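Local coordinates for protein Alpha/beta fold hydrolase (Pseudomonas aeruginosa, PDB 6I8W) that is a membrane phospholipase A that degrades phospholipids and serves as a virulence factor, and is probably also active as a lipase, at residues A108-G113 / A226-Q231; G164-R169 / Q234-L239. All blocks are in the same frame, centred on the assembly; numbering follows the deposited sequence.

Contact 1 (A108-G113 / A226-Q231); sequences ASYDVG and AQIFEQ
Tyr-110 and Ile-228 face each other with CA atoms 6.2 Å apart, and Asp-111 lies about as close to Gln-231, where a loop runs into the start of one helix beside the late turns of another. Ala-108 and Ser-109 are extended, so Ala-108 O and Tyr-110 N, two residues apart, can both be met by one partner. That partner is the carboxamide of Gln-231, an example of a side-chain amide pairing with an extended backbone as a neighbouring strand would. OE1 takes Tyr-110 N at 2.7 Å, nearly straight at 170°, though the donor is tilted 29° from the carbonyl plane. NE2 returns a weak bond to Ala-108 O at 3.4 Å. One good bond and one weak one, in opposite senses, favour this rotation of the amide. Gln-231 CG stands anti to its own carbonyl carbon (chi1 -70°), and from there the chain reaches out extended.

The amide also borders the Tyr-110 ring, with NE2 in the ring plane at the edge, 4.0 Å from CD2. One ring face takes Ile-228 instead: CD1 makes a CH-pi contact 4.1 Å from the centroid, offset toward the rim, while CG1 comes to 3.8 Å from CD2. The other branch, CG2, lies 3.9 Å from Tyr-110 CB. The phenol end is held elsewhere, by Pro-105 O.

Asp-111 is the N-cap of helix 112-125 and bonds through OD1 to the hydroxyl of Thr-114. Just beyond it, Val-112 packs on helix 138-149. The contact thus joins the late turns of helix 208-234, the last helix of the mainly helical run between strands 154-160 and 250-255, to the approach to helix 112-125, which leads into strand 131-136 of the central sheet.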
ATOM      1  N   ALA A 108      -4.436  18.559  -6.906  1.00 53.02           N
ATOM      2  CA  ALA A 108      -5.313  17.476  -7.316  1.00 53.25           C
ATOM      3  C   ALA A 108      -6.174  16.989  -6.150  1.00 53.69           C
ATOM      4  O   ALA A 108      -5.910  17.308  -4.986  1.00 49.61           O
ATOM      5  CB  ALA A 108      -4.497  16.325  -7.893  1.00 50.11           C
ATOM      6  N   SER A 109      -7.212  16.229  -6.471  1.00 51.73           N
ATOM      7  CA  SER A 109      -7.975  15.533  -5.454  1.00 53.68           C
ATOM      8  C   SER A 109      -7.362  14.147  -5.206  1.00 48.28           C
ATOM      9  O   SER A 109      -7.006  13.434  -6.147  1.00 44.21           O
ATOM     10  CB  SER A 109      -9.439  15.413  -5.866  1.00 63.15           C
ATOM     11  OG  SER A 109     -10.155  14.654  -4.908  1.00 65.61           O
ATOM     12  N   TYR A 110      -7.269  13.759  -3.942  1.00 43.50           N
ATOM     13  CA  TYR A 110      -6.706  12.475  -3.600  1.00 42.08           C
ATOM     14  C   TYR A 110      -7.688  11.626  -2.807  1.00 43.75           C
ATOM     15  O   TYR A 110      -7.284  10.685  -2.131  1.00 40.68           O
ATOM     16  CB  TYR A 110      -5.402  12.654  -2.821  1.00 43.03           C
ATOM     17  CG  TYR A 110      -4.296  13.263  -3.646  1.00 44.11           C
ATOM     18  CD1 TYR A 110      -3.550  12.481  -4.517  1.00 37.66           C
ATOM     19  CD2 TYR A 110      -4.005  14.618  -3.564  1.00 45.92           C
ATOM     20  CE1 TYR A 110      -2.546  13.032  -5.281  1.00 43.45           C
ATOM     21  CE2 TYR A 110      -2.993  15.176  -4.318  1.00 46.02           C
ATOM     22  CZ  TYR A 110      -2.268  14.367  -5.176  1.00 46.29           C
ATOM     23  OH  TYR A 110      -1.262  14.900  -5.936  1.00 44.25           O
ATOM     24  N   ASP A 111      -8.971  11.968  -2.894  1.00 42.26           N
ATOM     25  CA  ASP A 111     -10.018  11.136  -2.313  1.00 44.50           C
ATOM     26  C   ASP A 111     -10.037   9.764  -2.983  1.00 43.68           C
ATOM     27  O   ASP A 111      -9.594   9.618  -4.123  1.00 45.47           O
ATOM     28  CB  ASP A 111     -11.385  11.806  -2.463  1.00 45.03           C
ATOM     29  CG  ASP A 111     -11.841  11.857  -3.900  1.00 52.26           C
ATOM     30  OD1 ASP A 111     -11.455  12.805  -4.617  1.00 51.07           O
ATOM     31  OD2 ASP A 111     -12.552  10.923  -4.327  1.00 55.20           O
ATOM     32  N   VAL A 112     -10.575   8.762  -2.298  1.00 46.59           N
ATOM     33  CA  VAL A 112     -10.471   7.384  -2.786  1.00 39.64           C
ATOM     34  C   VAL A 112     -11.315   7.164  -4.046  1.00 42.89           C
ATOM     35  O   VAL A 112     -11.041   6.263  -4.839  1.00 41.68           O
ATOM     36  CB  VAL A 112     -10.882   6.373  -1.701  1.00 37.44           C
ATOM     37  CG1 VAL A 112      -9.861   6.368  -0.576  1.00 40.56           C
ATOM     38  CG2 VAL A 112     -12.286   6.687  -1.167  1.00 39.55           C
ATOM     39  N   GLY A 113     -12.351   7.980  -4.220  1.00 42.32           N
ATOM     40  CA  GLY A 113     -13.177   7.904  -5.413  1.00 47.85           C
ATOM     41  C   GLY A 113     -12.427   8.315  -6.674  1.00 48.10           C
ATOM     42  O   GLY A 113     -12.428   7.601  -7.676  1.00 46.80           O
ATOM     43  N   ALA A 226      -0.024  14.867   5.193  1.00 44.51           N
ATOM     44  CA  ALA A 226      -1.036  15.402   6.099  1.00 47.12           C
ATOM     45  C   ALA A 226      -2.193  16.035   5.325  1.00 52.78           C
ATOM     46  O   ALA A 226      -3.355  15.944   5.728  1.00 50.61           O
ATOM     47  CB  ALA A 226      -0.410  16.425   7.054  1.00 53.86           C
ATOM     48  N   GLN A 227      -1.861  16.692   4.221  1.00 52.94           N
ATOM     49  CA  GLN A 227      -2.869  17.333   3.373  1.00 54.46           C
ATOM     50  C   GLN A 227      -3.760  16.280   2.703  1.00 45.17           C
ATOM     51  O   GLN A 227      -4.985  16.406   2.668  1.00 45.11           O
ATOM     52  CB  GLN A 227      -2.182  18.216   2.325  1.00 60.77           C
ATOM     53  CG  GLN A 227      -2.949  18.410   1.026  1.00 71.65           C
ATOM     54  CD  GLN A 227      -2.210  19.330   0.057  1.00 91.05           C
ATOM     55  OE1 GLN A 227      -2.514  19.369  -1.139  1.00 98.88           O
ATOM     56  NE2 GLN A 227      -1.227  20.070   0.571  1.00 90.83           N
ATOM     57  N   ILE A 228      -3.143  15.225   2.189  1.00 42.78           N
ATOM     58  CA  ILE A 228      -3.911  14.123   1.629  1.00 48.97           C
ATOM     59  C   ILE A 228      -4.795  13.486   2.701  1.00 44.31           C
ATOM     60  O   ILE A 228      -5.961  13.190   2.447  1.00 46.11           O
ATOM     61  CB  ILE A 228      -3.004  13.049   1.004  1.00 41.96           C
ATOM     62  CG1 ILE A 228      -2.356  13.576  -0.277  1.00 43.01           C
ATOM     63  CG2 ILE A 228      -3.812  11.788   0.668  1.00 38.08           C
ATOM     64  CD1 ILE A 228      -1.426  12.560  -0.935  1.00 42.21           C
ATOM     65  N   PHE A 229      -4.248  13.287   3.899  1.00 41.51           N
ATOM     66  CA  PHE A 229      -5.017  12.661   4.976  1.00 42.57           C
ATOM     67  C   PHE A 229      -6.258  13.495   5.296  1.00 47.86           C
ATOM     68  O   PHE A 229      -7.326  12.952   5.589  1.00 51.33           O
ATOM     69  CB  PHE A 229      -4.171  12.473   6.240  1.00 44.11           C
ATOM     70  CG  PHE A 229      -4.784  11.518   7.240  1.00 44.92           C
ATOM     71  CD1 PHE A 229      -4.516  10.162   7.173  1.00 42.46           C
ATOM     72  CD2 PHE A 229      -5.650  11.977   8.223  1.00 52.12           C
ATOM     73  CE1 PHE A 229      -5.090   9.278   8.082  1.00 48.12           C
ATOM     74  CE2 PHE A 229      -6.227  11.106   9.131  1.00 46.12           C
ATOM     75  CZ  PHE A 229      -5.951   9.752   9.062  1.00 44.76           C
ATOM     76  N   GLU A 230      -6.122  14.814   5.215  1.00 45.01           N
ATOM     77  CA  GLU A 230      -7.254  15.702   5.471  1.00 48.37           C
ATOM     78  C   GLU A 230      -8.334  15.546   4.400  1.00 47.61           C
ATOM     79  O   GLU A 230      -9.527  15.576   4.703  1.00 47.53           O
ATOM     80  CB  GLU A 230      -6.790  17.156   5.563  1.00 60.86           C
ATOM     81  CG  GLU A 230      -6.778  17.675   6.981  1.00 76.36           C
ATOM     82  CD  GLU A 230      -8.121  17.498   7.666  1.00 86.41           C
ATOM     83  OE1 GLU A 230      -9.101  18.146   7.240  1.00 92.49           O
ATOM     84  OE2 GLU A 230      -8.197  16.699   8.625  1.00 90.49           O
ATOM     85  N   GLN A 231      -7.916  15.372   3.149  1.00 50.22           N
ATOM     86  CA  GLN A 231      -8.859  15.058   2.079  1.00 53.19           C
ATOM     87  C   GLN A 231      -9.562  13.718   2.317  1.00 52.97           C
ATOM     88  O   GLN A 231     -10.748  13.577   2.042  1.00 53.40           O
ATOM     89  CB  GLN A 231      -8.154  15.032   0.727  1.00 49.64           C
ATOM     90  CG  GLN A 231      -7.693  16.394   0.232  1.00 52.81           C
ATOM     91  CD  GLN A 231      -7.327  16.348  -1.232  1.00 57.44           C
ATOM     92  OE1 GLN A 231      -7.894  15.565  -1.991  1.00 54.10           O
ATOM     93  NE2 GLN A 231      -6.365  17.170  -1.635  1.00 60.30           N
TER

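Contact 2 (G164-R169 / Q234-L239); sequences GVMPAR and QRYIPL
Tyr-236 and Leu-239 meet Gly-164 from two directions, the touching parts of the two segments running 85° apart. The first of them, Tyr-236, follows the end of helix 208-234; its CG is anti to the backbone N (chi1 178°), and the ring carries OH to 3.1 Å from Gly-164 C. This hydroxyl makes no direct hydrogen bond with Gly-164 O; a water lying in the ring plane, at its edge, joins them, 2.6 Å from Tyr-236 OH and donating to Gly-164 O at 3.2 Å.

Ile-237 turns away, and its carbonyl bonds to His-141. After Pro-238, Leu-239 N donates to Gly-164 O at 2.8 Å, in the carbonyl plane, so backbone N-H and water together grip this one oxygen. The Leu-239 side chain lies against the same glycine, CD1 packing directly on its bare CA at 3.8 Å. The backbone of Gly-164 (phi 120°) is in a region that glycine readily adopts. Next to this, Leu-239 CB meets Val-165 CG1 at 4.1 Å, the two side chains crossing at a slant.

Loops after strand 154-160 and before strand 250-255 bracket the mainly helical segment between these neighbouring parallel strands. Insertion of a cap at this place is characteristic of many alpha/beta hydrolases, and here the two bracketing loops are tied together.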
ATOM      1  N   GLY A 164     -12.783   2.276   5.043  1.00 47.52           N
ATOM      2  CA  GLY A 164     -14.049   2.463   4.356  1.00 42.66           C
ATOM      3  C   GLY A 164     -15.324   2.051   5.077  1.00 46.11           C
ATOM      4  O   GLY A 164     -16.420   2.324   4.586  1.00 48.33           O
ATOM      5  N   VAL A 165     -15.210   1.396   6.231  1.00 41.72           N
ATOM      6  CA  VAL A 165     -16.397   1.150   7.042  1.00 43.77           C
ATOM      7  C   VAL A 165     -16.223   1.671   8.460  1.00 44.13           C
ATOM      8  O   VAL A 165     -15.111   1.943   8.903  1.00 46.66           O
ATOM      9  CB  VAL A 165     -16.764  -0.359   7.109  1.00 51.80           C
ATOM     10  CG1 VAL A 165     -17.055  -0.896   5.721  1.00 47.03           C
ATOM     11  CG2 VAL A 165     -15.646  -1.153   7.767  1.00 46.79           C
ATOM     12  N   MET A 166     -17.346   1.807   9.154  1.00 46.12           N
ATOM     13  CA  MET A 166     -17.369   2.244  10.545  0.62 50.44           C
ATOM     14  C   MET A 166     -17.838   1.101  11.442  1.00 49.53           C
ATOM     15  O   MET A 166     -19.032   0.882  11.587  1.00 55.79           O
ATOM     16  CB  MET A 166     -18.280   3.467  10.706  0.62 54.73           C
ATOM     17  CG  MET A 166     -17.633   4.778  10.253  0.62 58.00           C
ATOM     18  SD  MET A 166     -18.763   6.199  10.248  0.62 73.24           S
ATOM     19  CE  MET A 166     -19.610   5.941   8.688  0.62 49.72           C
ATOM     20  N   PRO A 167     -16.888   0.364  12.040  1.00 53.71           N
ATOM     21  CA  PRO A 167     -17.152  -0.818  12.865  1.00 55.68           C
ATOM     22  C   PRO A 167     -17.511  -0.484  14.310  1.00 59.33           C
ATOM     23  O   PRO A 167     -17.417   0.677  14.731  1.00 55.96           O
ATOM     24  CB  PRO A 167     -15.830  -1.578  12.810  1.00 52.39           C
ATOM     25  CG  PRO A 167     -14.786  -0.540  12.527  1.00 48.04           C
ATOM     26  CD  PRO A 167     -15.465   0.733  12.069  1.00 48.44           C
ATOM     27  N   ALA A 168     -17.901  -1.512  15.057  1.00 58.36           N
ATOM     28  CA  ALA A 168     -18.373  -1.353  16.428  1.00 62.59           C
ATOM     29  C   ALA A 168     -17.281  -0.853  17.373  1.00 59.09           C
ATOM     30  O   ALA A 168     -17.545  -0.044  18.251  1.00 65.53           O
ATOM     31  CB  ALA A 168     -18.944  -2.670  16.934  1.00 68.35           C
ATOM     32  N   ARG A 169     -16.059  -1.349  17.201  1.00 61.10           N
ATOM     33  CA  ARG A 169     -14.951  -0.929  18.053  1.00 67.55           C
ATOM     34  C   ARG A 169     -14.136   0.184  17.385  1.00 62.79           C
ATOM     35  O   ARG A 169     -13.766   0.085  16.217  1.00 55.54           O
ATOM     36  CB  ARG A 169     -14.045  -2.118  18.390  1.00 72.73           C
ATOM     37  CG  ARG A 169     -12.920  -1.793  19.370  1.00 78.39           C
ATOM     38  CD  ARG A 169     -11.983  -2.978  19.563  1.00 80.91           C
ATOM     39  N   GLN A 234     -12.207  14.623   4.837  1.00 50.42           N
ATOM     40  CA  GLN A 234     -13.263  15.536   4.375  1.00 57.65           C
ATOM     41  C   GLN A 234     -14.035  14.977   3.185  1.00 56.50           C
ATOM     42  O   GLN A 234     -15.196  15.320   2.980  1.00 59.08           O
ATOM     43  CB  GLN A 234     -12.679  16.904   4.006  1.00 58.31           C
ATOM     44  CG  GLN A 234     -11.947  17.594   5.137  1.00 63.50           C
ATOM     45  CD  GLN A 234     -12.861  17.975   6.282  1.00 75.86           C
ATOM     46  OE1 GLN A 234     -14.070  18.139   6.101  1.00 75.93           O
ATOM     47  NE2 GLN A 234     -12.287  18.124   7.472  1.00 78.45           N
ATOM     48  N   ARG A 235     -13.386  14.126   2.400  1.00 52.09           N
ATOM     49  CA  ARG A 235     -13.991  13.580   1.186  1.00 58.51           C
ATOM     50  C   ARG A 235     -14.175  12.075   1.334  1.00 57.04           C
ATOM     51  O   ARG A 235     -14.067  11.317   0.371  1.00 52.07           O
ATOM     52  CB  ARG A 235     -13.124  13.902  -0.032  1.00 52.86           C
ATOM     53  CG  ARG A 235     -12.850  15.402  -0.187  1.00 57.54           C
ATOM     54  CD  ARG A 235     -11.922  15.728  -1.362  1.00 57.99           C
ATOM     55  NE  ARG A 235     -11.371  17.082  -1.228  1.00 68.82           N
ATOM     56  CZ  ARG A 235     -10.716  17.736  -2.184  1.00 71.37           C
ATOM     57  NH1 ARG A 235     -10.527  17.176  -3.373  1.00 69.54           N
ATOM     58  NH2 ARG A 235     -10.258  18.960  -1.954  1.00 79.21           N
ATOM     59  N   TYR A 236     -14.469  11.658   2.560  1.00 57.94           N
ATOM     60  CA  TYR A 236     -14.636  10.248   2.893  1.00 54.44           C
ATOM     61  C   TYR A 236     -15.824   9.647   2.160  1.00 51.36           C
ATOM     62  O   TYR A 236     -16.882  10.242   2.110  1.00 53.70           O
ATOM     63  CB  TYR A 236     -14.805  10.102   4.405  1.00 56.57           C
ATOM     64  CG  TYR A 236     -15.042   8.694   4.907  1.00 57.23           C
ATOM     65  CD1 TYR A 236     -13.978   7.827   5.110  1.00 50.73           C
ATOM     66  CD2 TYR A 236     -16.325   8.254   5.233  1.00 52.42           C
ATOM     67  CE1 TYR A 236     -14.181   6.545   5.590  1.00 51.26           C
ATOM     68  CE2 TYR A 236     -16.539   6.973   5.717  1.00 51.78           C
ATOM     69  CZ  TYR A 236     -15.454   6.122   5.888  1.00 52.56           C
ATOM     70  OH  TYR A 236     -15.634   4.850   6.374  1.00 50.50           O
ATOM     71  N   ILE A 237     -15.638   8.468   1.580  1.00 48.25           N
ATOM     72  CA  ILE A 237     -16.736   7.760   0.926  1.00 53.51           C
ATOM     73  C   ILE A 237     -17.037   6.458   1.662  1.00 53.76           C
ATOM     74  O   ILE A 237     -16.224   5.534   1.653  1.00 54.58           O
ATOM     75  CB  ILE A 237     -16.415   7.446  -0.552  1.00 52.94           C
ATOM     76  CG1 ILE A 237     -16.120   8.738  -1.327  1.00 57.68           C
ATOM     77  CG2 ILE A 237     -17.549   6.666  -1.191  1.00 48.85           C
ATOM     78  CD1 ILE A 237     -15.666   8.504  -2.763  1.00 51.84           C
ATOM     79  N   PRO A 238     -18.205   6.386   2.317  1.00 52.34           N
ATOM     80  CA  PRO A 238     -18.578   5.156   3.024  1.00 52.34           C
ATOM     81  C   PRO A 238     -18.713   3.976   2.073  1.00 47.28           C
ATOM     82  O   PRO A 238     -19.297   4.113   0.999  1.00 51.25           O
ATOM     83  CB  PRO A 238     -19.927   5.508   3.659  1.00 55.62           C
ATOM     84  CG  PRO A 238     -20.438   6.677   2.867  1.00 59.08           C
ATOM     85  CD  PRO A 238     -19.233   7.438   2.430  1.00 52.71           C
ATOM     86  N   LEU A 239     -18.169   2.826   2.454  1.00 50.32           N
ATOM     87  CA  LEU A 239     -18.292   1.627   1.639  1.00 46.06           C
ATOM     88  C   LEU A 239     -19.603   0.867   1.849  1.00 53.47           C
ATOM     89  O   LEU A 239     -20.019   0.100   0.977  1.00 54.73           O
ATOM     90  CB  LEU A 239     -17.135   0.676   1.917  1.00 42.72           C
ATOM     91  CG  LEU A 239     -15.798   1.029   1.281  1.00 42.33           C
ATOM     92  CD1 LEU A 239     -14.788  -0.047   1.628  1.00 34.73           C
ATOM     93  CD2 LEU A 239     -15.955   1.172  -0.230  1.00 40.34           C
TER
HETATM   94  O   HOH W   1     -18.101   4.153   6.622  1.00 45.68           O

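The centres of contacts 1 and 2 lie 15 Å apart, and their segments alternate along the chain: 108-113, 164-169, 226-231, 234-239. The second segments are almost continuous, contact 1 using the last turns of helix 208-234 and contact 2 the loop that leaves it. They meet where Asp-111 CB packs 3.7 Å from Arg-235 CB and where Ile-237 CD1 reaches the start of helix 112-125. Helix 138-149 underlies both, since Val-112 and Leu-239 each rest on His-141 and Leu-145. One helix exit is thereby fastened to two loops, joining what is probably the cap, the helical run between strands 154-160 and 250-255, to the central sheet and its flanking helices.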